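Local atomic coordinates of TRAP dicarboxylate transporter-DctP subunit (Desulfovibrio salexigens, PDB entry 4N6D), a protein that probably captures an organic acid solute in the periplasm and delivers it to the membrane subunits of a TRAP transporter. Residues G100-F108 / L127-F136; R138-A146 / L255-T266. All coordinates share one frame; numbering follows the deposited sequence.

Interaction 1. Residues G100-F108 / L127-F136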
# COMPACT_ATOMS: atom_id res chain seq x y z
N GLY A 100 5.16 -0.71 15.45
CA GLY A 100 5.37 0.07 16.65
C GLY A 100 5.82 1.48 16.37
O GLY A 100 5.69 2.34 17.23
N VAL A 101 6.34 1.73 15.17
CA VAL A 101 6.92 3.03 14.87
C VAL A 101 5.82 4.02 14.42
O VAL A 101 5.99 5.23 14.56
CB VAL A 101 7.99 2.87 13.81
CG1 VAL A 101 8.58 4.21 13.43
CG2 VAL A 101 9.08 1.92 14.32
N PHE A 102 4.72 3.48 13.90
CA PHE A 102 3.62 4.29 13.33
C PHE A 102 2.27 3.88 13.92
O PHE A 102 1.42 3.36 13.22
CB PHE A 102 3.62 4.13 11.82
CG PHE A 102 4.94 4.50 11.19
CD1 PHE A 102 5.31 5.81 11.07
CD2 PHE A 102 5.81 3.51 10.75
CE1 PHE A 102 6.52 6.15 10.52
CE2 PHE A 102 7.04 3.87 10.20
CZ PHE A 102 7.38 5.18 10.09
N PRO A 103 2.08 4.12 15.21
CA PRO A 103 0.86 3.63 15.86
C PRO A 103 -0.42 4.20 15.27
O PRO A 103 -1.45 3.52 15.35
CB PRO A 103 1.01 4.09 17.30
CG PRO A 103 2.09 5.12 17.29
CD PRO A 103 3.01 4.70 16.19
N LEU A 104 -0.38 5.41 14.73
CA LEU A 104 -1.62 5.96 14.13
C LEU A 104 -1.77 5.50 12.69
O LEU A 104 -2.78 4.87 12.35
CB LEU A 104 -1.67 7.48 14.18
CG LEU A 104 -3.06 8.00 13.77
CD1 LEU A 104 -3.51 9.08 14.73
CD2 LEU A 104 -2.98 8.51 12.37
N SER A 105 -0.77 5.80 11.85
CA SER A 105 -0.91 5.56 10.41
C SER A 105 -0.98 4.09 10.05
O SER A 105 -1.52 3.75 9.00
CB SER A 105 0.22 6.23 9.62
OG SER A 105 0.24 7.64 9.87
N SER A 106 -0.45 3.23 10.91
CA SER A 106 -0.54 1.78 10.72
C SER A 106 -1.99 1.26 10.66
O SER A 106 -2.23 0.11 10.30
CB SER A 106 0.23 1.05 11.81
OG SER A 106 -0.29 1.33 13.10
N VAL A 107 -2.95 2.10 11.02
CA VAL A 107 -4.36 1.70 10.92
C VAL A 107 -4.62 1.27 9.49
O VAL A 107 -5.45 0.35 9.22
CB VAL A 107 -5.31 2.84 11.35
CG1 VAL A 107 -5.28 3.99 10.37
CG2 VAL A 107 -6.73 2.31 11.52
N PHE A 108 -3.91 1.88 8.54
CA PHE A 108 -4.15 1.56 7.12
C PHE A 108 -3.58 0.22 6.67
O PHE A 108 -3.74 -0.14 5.49
CB PHE A 108 -3.66 2.68 6.19
CG PHE A 108 -4.71 3.70 5.93
CD1 PHE A 108 -5.59 3.53 4.89
CD2 PHE A 108 -4.87 4.78 6.78
CE1 PHE A 108 -6.59 4.45 4.65
CE2 PHE A 108 -5.89 5.71 6.52
CZ PHE A 108 -6.75 5.51 5.47
N LEU A 127 -6.08 11.43 6.49
CA LEU A 127 -5.99 11.06 7.88
C LEU A 127 -4.73 11.67 8.49
O LEU A 127 -4.77 12.21 9.60
CB LEU A 127 -6.02 9.54 8.07
CG LEU A 127 -6.09 9.13 9.54
CD1 LEU A 127 -7.52 9.26 10.08
CD2 LEU A 127 -5.54 7.71 9.77
N TYR A 128 -3.62 11.57 7.76
CA TYR A 128 -2.37 12.16 8.22
C TYR A 128 -2.52 13.66 8.41
O TYR A 128 -2.10 14.20 9.43
CB TYR A 128 -1.21 11.86 7.24
CG TYR A 128 -0.07 12.81 7.49
CD1 TYR A 128 0.77 12.64 8.58
CD2 TYR A 128 0.09 13.93 6.69
CE1 TYR A 128 1.76 13.54 8.84
CE2 TYR A 128 1.09 14.83 6.95
CZ TYR A 128 1.91 14.63 8.01
OH TYR A 128 2.92 15.54 8.27
N THR A 129 -3.12 14.34 7.45
CA THR A 129 -3.24 15.78 7.51
C THR A 129 -4.11 16.21 8.70
O THR A 129 -3.86 17.25 9.33
CB THR A 129 -3.84 16.33 6.21
OG1 THR A 129 -2.91 16.09 5.15
CG2 THR A 129 -4.11 17.82 6.35
N LYS A 130 -5.11 15.41 9.01
CA LYS A 130 -6.00 15.70 10.11
C LYS A 130 -5.34 15.51 11.47
O LYS A 130 -5.51 16.33 12.38
CB LYS A 130 -7.26 14.84 10.03
CG LYS A 130 -8.21 15.08 11.19
CD LYS A 130 -9.46 14.23 11.11
CE LYS A 130 -10.44 14.65 12.19
NZ LYS A 130 -11.75 14.02 12.01
N TYR A 131 -4.59 14.42 11.62
CA TYR A 131 -4.08 14.02 12.91
C TYR A 131 -2.67 14.50 13.21
O TYR A 131 -2.32 14.62 14.39
CB TYR A 131 -4.14 12.49 13.07
CG TYR A 131 -5.50 11.99 13.50
CD1 TYR A 131 -6.51 11.76 12.56
CD2 TYR A 131 -5.80 11.78 14.83
CE1 TYR A 131 -7.79 11.32 12.96
CE2 TYR A 131 -7.06 11.33 15.23
CZ TYR A 131 -8.05 11.10 14.29
OH TYR A 131 -9.30 10.69 14.69
N GLN A 132 -1.89 14.79 12.17
CA GLN A 132 -0.50 15.23 12.34
C GLN A 132 0.20 14.39 13.41
O GLN A 132 0.72 14.92 14.38
CB GLN A 132 -0.45 16.70 12.72
CG GLN A 132 -1.03 17.63 11.66
CD GLN A 132 -0.16 17.70 10.43
OE1 GLN A 132 -0.56 17.30 9.34
NE2 GLN A 132 1.05 18.20 10.60
N PRO A 133 0.21 13.06 13.24
CA PRO A 133 0.69 12.24 14.36
C PRO A 133 2.19 12.42 14.64
O PRO A 133 3.02 12.62 13.74
CB PRO A 133 0.38 10.82 13.91
CG PRO A 133 0.34 10.89 12.46
CD PRO A 133 -0.24 12.23 12.11
N LYS A 134 2.52 12.35 15.91
CA LYS A 134 3.88 12.62 16.33
C LYS A 134 4.87 11.58 15.84
O LYS A 134 6.10 11.81 15.89
CB LYS A 134 3.94 12.75 17.85
CG LYS A 134 3.31 11.61 18.59
CD LYS A 134 3.19 11.95 20.07
CE LYS A 134 4.31 11.31 20.86
NZ LYS A 134 4.20 9.83 20.88
N GLU A 135 4.38 10.44 15.36
CA GLU A 135 5.26 9.44 14.77
C GLU A 135 6.08 10.01 13.61
O GLU A 135 7.17 9.47 13.26
CB GLU A 135 4.49 8.20 14.30
CG GLU A 135 3.45 8.47 13.24
CD GLU A 135 2.24 7.54 13.34
OE1 GLU A 135 1.85 7.19 14.47
OE2 GLU A 135 1.70 7.17 12.28
N PHE A 136 5.60 11.09 13.02
CA PHE A 136 6.33 11.72 11.90
C PHE A 136 7.00 13.03 12.28
O PHE A 136 7.47 13.75 11.40
CB PHE A 136 5.40 11.96 10.71
CG PHE A 136 5.00 10.71 9.99
CD1 PHE A 136 5.94 9.99 9.28
CD2 PHE A 136 3.69 10.25 10.02
CE1 PHE A 136 5.57 8.83 8.60
CE2 PHE A 136 3.33 9.07 9.34
CZ PHE A 136 4.28 8.38 8.65
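The loop V101-L104 and the start of the 3-10 turn at S105 run past the turn that follows helix 117-131, the CA atoms of F102 and E135 lying 5.6 Å apart and those of L104 and P133 6.7 Å. E135 carries the polar half of the contact. Its CG sits between the backbone N and the carbonyl carbon (chi1 61°), and a bend at chi2 lays the carboxylate against the opposing backbone. OE1 takes the N-H of L104 at 2.9 Å and OE2 that of S105, each through its syn lone pair and nearly straight (167° and 160°). The hydroxyl OG of S105 adds a third bond, reaching OE2 almost along the C-O axis at 2.9 Å, so three donors fix the carboxylate's rotation. Beside it the F102 and F136 rings meet obliquely, CE1 to CE1 at 3.4 Å, while S105 OG lies at the edge of F136. On the apolar side L104 divides its branches: CD1 touches Y131 CD2 at 3.5 Å and CD2 meets L127 CD2. Y131 turns its hydroxyl to D328. In this family 7 solute-binding fold, a glutamate carboxylate thus accepts two successive backbone N-H groups where the loop after strand 90-94 enters its 3-10 turn.

Interaction 2. Residues R138-A146 / L255-T266. With I3C (5-amino-2,4,6-triiodobenzene-1,3-dicarboxylic acid), chain C.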
# COMPACT_ATOMS: atom_id res chain seq x y z
N ARG A 138 9.79 14.02 13.31
CA ARG A 138 11.18 14.27 12.94
C ARG A 138 11.35 14.64 11.47
O ARG A 138 12.45 15.04 11.06
CB ARG A 138 12.02 13.04 13.22
CG ARG A 138 11.98 12.65 14.67
CD ARG A 138 13.29 12.86 15.34
NE ARG A 138 13.27 12.28 16.68
CZ ARG A 138 13.32 12.96 17.81
NH1 ARG A 138 13.29 12.31 18.97
NH2 ARG A 138 13.41 14.29 17.79
N PHE A 139 10.28 14.48 10.70
CA PHE A 139 10.36 14.63 9.24
C PHE A 139 9.36 15.63 8.70
O PHE A 139 8.36 15.93 9.35
CB PHE A 139 10.06 13.29 8.57
CG PHE A 139 10.92 12.18 9.04
CD1 PHE A 139 12.25 12.12 8.67
CD2 PHE A 139 10.40 11.19 9.84
CE1 PHE A 139 13.06 11.07 9.11
CE2 PHE A 139 11.21 10.16 10.30
CZ PHE A 139 12.52 10.09 9.93
N LYS A 140 9.61 16.13 7.50
CA LYS A 140 8.54 16.66 6.67
C LYS A 140 7.94 15.49 5.90
O LYS A 140 8.65 14.75 5.22
CB LYS A 140 9.06 17.70 5.69
CG LYS A 140 8.01 18.09 4.63
CD LYS A 140 6.81 18.81 5.23
CE LYS A 140 5.86 19.24 4.13
NZ LYS A 140 4.79 20.13 4.62
N VAL A 141 6.63 15.29 6.02
CA VAL A 141 5.95 14.27 5.24
C VAL A 141 5.55 14.88 3.90
O VAL A 141 4.68 15.76 3.85
CB VAL A 141 4.73 13.71 5.99
CG1 VAL A 141 4.01 12.71 5.12
CG2 VAL A 141 5.17 13.06 7.31
N LEU A 142 6.21 14.45 2.83
CA LEU A 142 6.01 15.06 1.51
C LEU A 142 4.76 14.54 0.83
O LEU A 142 4.10 15.28 0.10
CB LEU A 142 7.21 14.79 0.59
CG LEU A 142 8.47 15.52 1.05
CD1 LEU A 142 9.62 15.09 0.16
CD2 LEU A 142 8.26 17.00 0.95
N THR A 143 4.48 13.25 0.99
CA THR A 143 3.24 12.65 0.49
C THR A 143 3.07 11.29 1.15
O THR A 143 3.96 10.81 1.87
CB THR A 143 3.17 12.52 -1.07
OG1 THR A 143 1.82 12.23 -1.46
CG2 THR A 143 4.08 11.43 -1.57
N MET A 144 1.90 10.68 0.96
CA MET A 144 1.66 9.31 1.40
C MET A 144 0.82 8.66 0.34
O MET A 144 0.15 9.33 -0.44
CB MET A 144 0.93 9.26 2.73
CG MET A 144 1.72 9.94 3.84
SD MET A 144 0.82 9.87 5.38
CE MET A 144 1.32 8.25 5.94
N PHE A 145 0.86 7.33 0.30
CA PHE A 145 0.03 6.58 -0.63
C PHE A 145 -0.04 5.13 -0.19
O PHE A 145 0.64 4.72 0.73
CB PHE A 145 0.54 6.70 -2.06
CG PHE A 145 1.99 6.38 -2.21
CD1 PHE A 145 2.42 5.07 -2.27
CD2 PHE A 145 2.92 7.39 -2.31
CE1 PHE A 145 3.79 4.78 -2.40
CE2 PHE A 145 4.28 7.11 -2.45
CZ PHE A 145 4.71 5.81 -2.48
N ALA A 146 -0.88 4.36 -0.86
CA ALA A 146 -1.10 2.96 -0.51
C ALA A 146 -1.06 2.10 -1.75
O ALA A 146 -1.39 2.54 -2.86
CB ALA A 146 -2.44 2.78 0.18
N LEU A 255 6.21 21.98 -2.94
CA LEU A 255 6.22 20.64 -2.36
C LEU A 255 4.99 20.37 -1.51
O LEU A 255 4.50 19.25 -1.43
CB LEU A 255 7.49 20.43 -1.54
CG LEU A 255 8.69 19.87 -2.32
CD1 LEU A 255 9.01 20.64 -3.58
CD2 LEU A 255 9.90 19.84 -1.41
N ASN A 256 4.49 21.40 -0.85
CA ASN A 256 3.30 21.28 -0.03
C ASN A 256 2.11 20.99 -0.92
O ASN A 256 1.32 20.09 -0.64
CB ASN A 256 3.05 22.56 0.75
CG ASN A 256 3.84 22.62 2.03
OD1 ASN A 256 4.21 21.60 2.58
ND2 ASN A 256 4.08 23.83 2.52
N ASP A 257 1.98 21.75 -2.01
CA ASP A 257 0.87 21.53 -2.93
C ASP A 257 0.89 20.14 -3.57
O ASP A 257 -0.15 19.54 -3.85
CB ASP A 257 0.87 22.59 -4.03
CG ASP A 257 0.40 23.95 -3.53
OD1 ASP A 257 -0.17 24.02 -2.44
OD2 ASP A 257 0.59 24.94 -4.25
N LEU A 258 2.09 19.60 -3.79
CA LEU A 258 2.20 18.25 -4.32
C LEU A 258 1.81 17.12 -3.36
O LEU A 258 1.71 15.97 -3.76
CB LEU A 258 3.62 17.98 -4.84
CG LEU A 258 3.86 18.47 -6.25
CD1 LEU A 258 5.36 18.57 -6.51
CD2 LEU A 258 3.16 17.56 -7.28
N GLY A 259 1.60 17.41 -2.09
CA GLY A 259 1.34 16.31 -1.16
C GLY A 259 0.07 15.55 -1.51
O GLY A 259 0.08 14.33 -1.74
N ARG A 260 -1.05 16.26 -1.55
CA ARG A 260 -2.31 15.61 -1.92
C ARG A 260 -2.29 15.15 -3.38
O ARG A 260 -2.76 14.06 -3.70
CB ARG A 260 -3.49 16.56 -1.69
CG ARG A 260 -4.82 15.85 -1.88
CD ARG A 260 -5.92 16.86 -2.17
NE ARG A 260 -7.13 16.16 -2.59
CZ ARG A 260 -7.93 15.54 -1.74
NH1 ARG A 260 -7.67 15.57 -0.45
NH2 ARG A 260 -9.01 14.91 -2.20
N GLU A 261 -1.74 15.97 -4.26
CA GLU A 261 -1.71 15.65 -5.67
C GLU A 261 -0.98 14.34 -5.89
O GLU A 261 -1.40 13.50 -6.68
CB GLU A 261 -0.97 16.72 -6.48
CG GLU A 261 -1.58 18.09 -6.48
CD GLU A 261 -0.93 19.01 -7.50
OE1 GLU A 261 -0.25 18.49 -8.41
OE2 GLU A 261 -1.11 20.25 -7.39
N GLN A 262 0.16 14.17 -5.22
CA GLN A 262 0.98 12.98 -5.45
C GLN A 262 0.33 11.74 -4.86
O GLN A 262 0.48 10.63 -5.40
CB GLN A 262 2.41 13.19 -4.92
CG GLN A 262 3.39 12.11 -5.34
CD GLN A 262 3.68 12.14 -6.81
OE1 GLN A 262 3.35 13.09 -7.49
NE2 GLN A 262 4.32 11.09 -7.30
N ALA A 263 -0.40 11.89 -3.75
CA ALA A 263 -1.16 10.79 -3.19
C ALA A 263 -2.17 10.29 -4.25
O ALA A 263 -2.27 9.09 -4.54
CB ALA A 263 -1.88 11.24 -1.91
N GLU A 264 -2.93 11.23 -4.82
CA GLU A 264 -3.91 10.90 -5.85
C GLU A 264 -3.25 10.32 -7.10
O GLU A 264 -3.71 9.33 -7.65
CB GLU A 264 -4.73 12.13 -6.24
CG GLU A 264 -5.80 11.85 -7.27
CD GLU A 264 -6.74 13.03 -7.50
OE1 GLU A 264 -6.86 13.90 -6.61
OE2 GLU A 264 -7.37 13.08 -8.56
N TRP A 265 -2.17 10.94 -7.54
CA TRP A 265 -1.52 10.50 -8.77
C TRP A 265 -1.05 9.07 -8.63
O TRP A 265 -1.19 8.26 -9.56
CB TRP A 265 -0.32 11.40 -9.12
CG TRP A 265 0.21 11.04 -10.46
CD1 TRP A 265 -0.13 11.62 -11.64
CD2 TRP A 265 1.14 10.00 -10.77
NE1 TRP A 265 0.54 11.00 -12.69
CE2 TRP A 265 1.32 10.00 -12.17
CE3 TRP A 265 1.84 9.07 -10.01
CZ2 TRP A 265 2.18 9.11 -12.81
CZ3 TRP A 265 2.69 8.19 -10.66
CH2 TRP A 265 2.84 8.21 -12.04
N THR A 266 -0.46 8.76 -7.48
CA THR A 266 0.08 7.43 -7.24
C THR A 266 -1.02 6.38 -7.18
O THR A 266 -0.90 5.27 -7.76
CB THR A 266 0.91 7.39 -5.94
OG1 THR A 266 2.00 8.32 -6.05
CG2 THR A 266 1.47 6.03 -5.71
I3 I3C C . 18.13 16.87 19.74
I2 I3C C . 16.78 11.52 17.20
I1 I3C C . 21.97 14.24 15.97
O8 I3C C . 21.52 16.32 18.97
O9 I3C C . 20.76 17.30 17.15
C10 I3C C . 19.64 12.06 15.95
N13 I3C C . 16.43 14.17 19.02
C1 I3C C . 19.78 15.25 17.81
C6 I3C C . 18.58 15.24 18.49
C5 I3C C . 17.68 14.19 18.34
C4 I3C C . 18.05 13.16 17.51
C3 I3C C . 19.25 13.17 16.84
C2 I3C C . 20.13 14.21 16.99
C7 I3C C . 20.74 16.36 17.98
O11 I3C C . 19.37 12.09 14.72
O12 I3C C . 20.25 11.10 16.46
O HOH W 1 5.31 16.63 -2.07
O HOH W 2 3.64 17.86 0.91
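T143 meets helix 249-285 where strand 139-146 runs alongside it, the segment axes 6.6 Å apart at closest and only 17° from parallel. Packing is tightest at G259, which has no side chain and whose CA approaches T143 CA to 4.4 Å and makes a CA-H...O contact with L142 O at 3.2 Å. With OG1 anti to the backbone N (chi1 -166°), T143 gives its hydroxyl to G259 O at 2.7 Å, in the carbonyl plane on a lone pair, although that oxygen already accepts the helical N-H of A263. One turn on, A263 CB abuts M144 O at 3.2 Å, and this buried carbonyl has no hydrogen-bond partner. T266 then lays CG2 over one face of the F145 ring, 3.9 Å from its centroid, a CH-pi contact; F235 meets the same ring. Toward L255 the fit loosens. Two waters each bridge L142 O to L255 O. The two leucines lie side by side, L142 CD2 4.0 Å from L255 CD2. Farther out, partly exposed K140 and N256 cross at about a right angle, NZ bonding to OD1 at 2.6 Å. R138, just ahead in the chain and making no contact with the helix, has the phasing compound I3C over one face of its guanidinium. A helix laid on the edge strand of a mixed five-stranded sheet fits the alpha/beta domain architecture of periplasmic solute-binding proteins.

The two interactions lie in series along the chain and their centres are 14 Å apart. Helix 117-131 and strand 139-146 follow one another, so the turn that ends interaction 1 leads directly into the strand of interaction 2. They also touch: Y128 CB lies 3.4 Å from M144 SD, and F136 CG 3.6 Å from V141 CG2. V141 and M144 thus pack toward interaction 1, while T143 and F145 meet helix 249-285. Strand 139-146, an edge of the five-stranded sheet, is therefore sandwiched between the helix 117-131 region and the long helix, which returns more than a hundred residues later, joining distant parts of the chain into one layered unit.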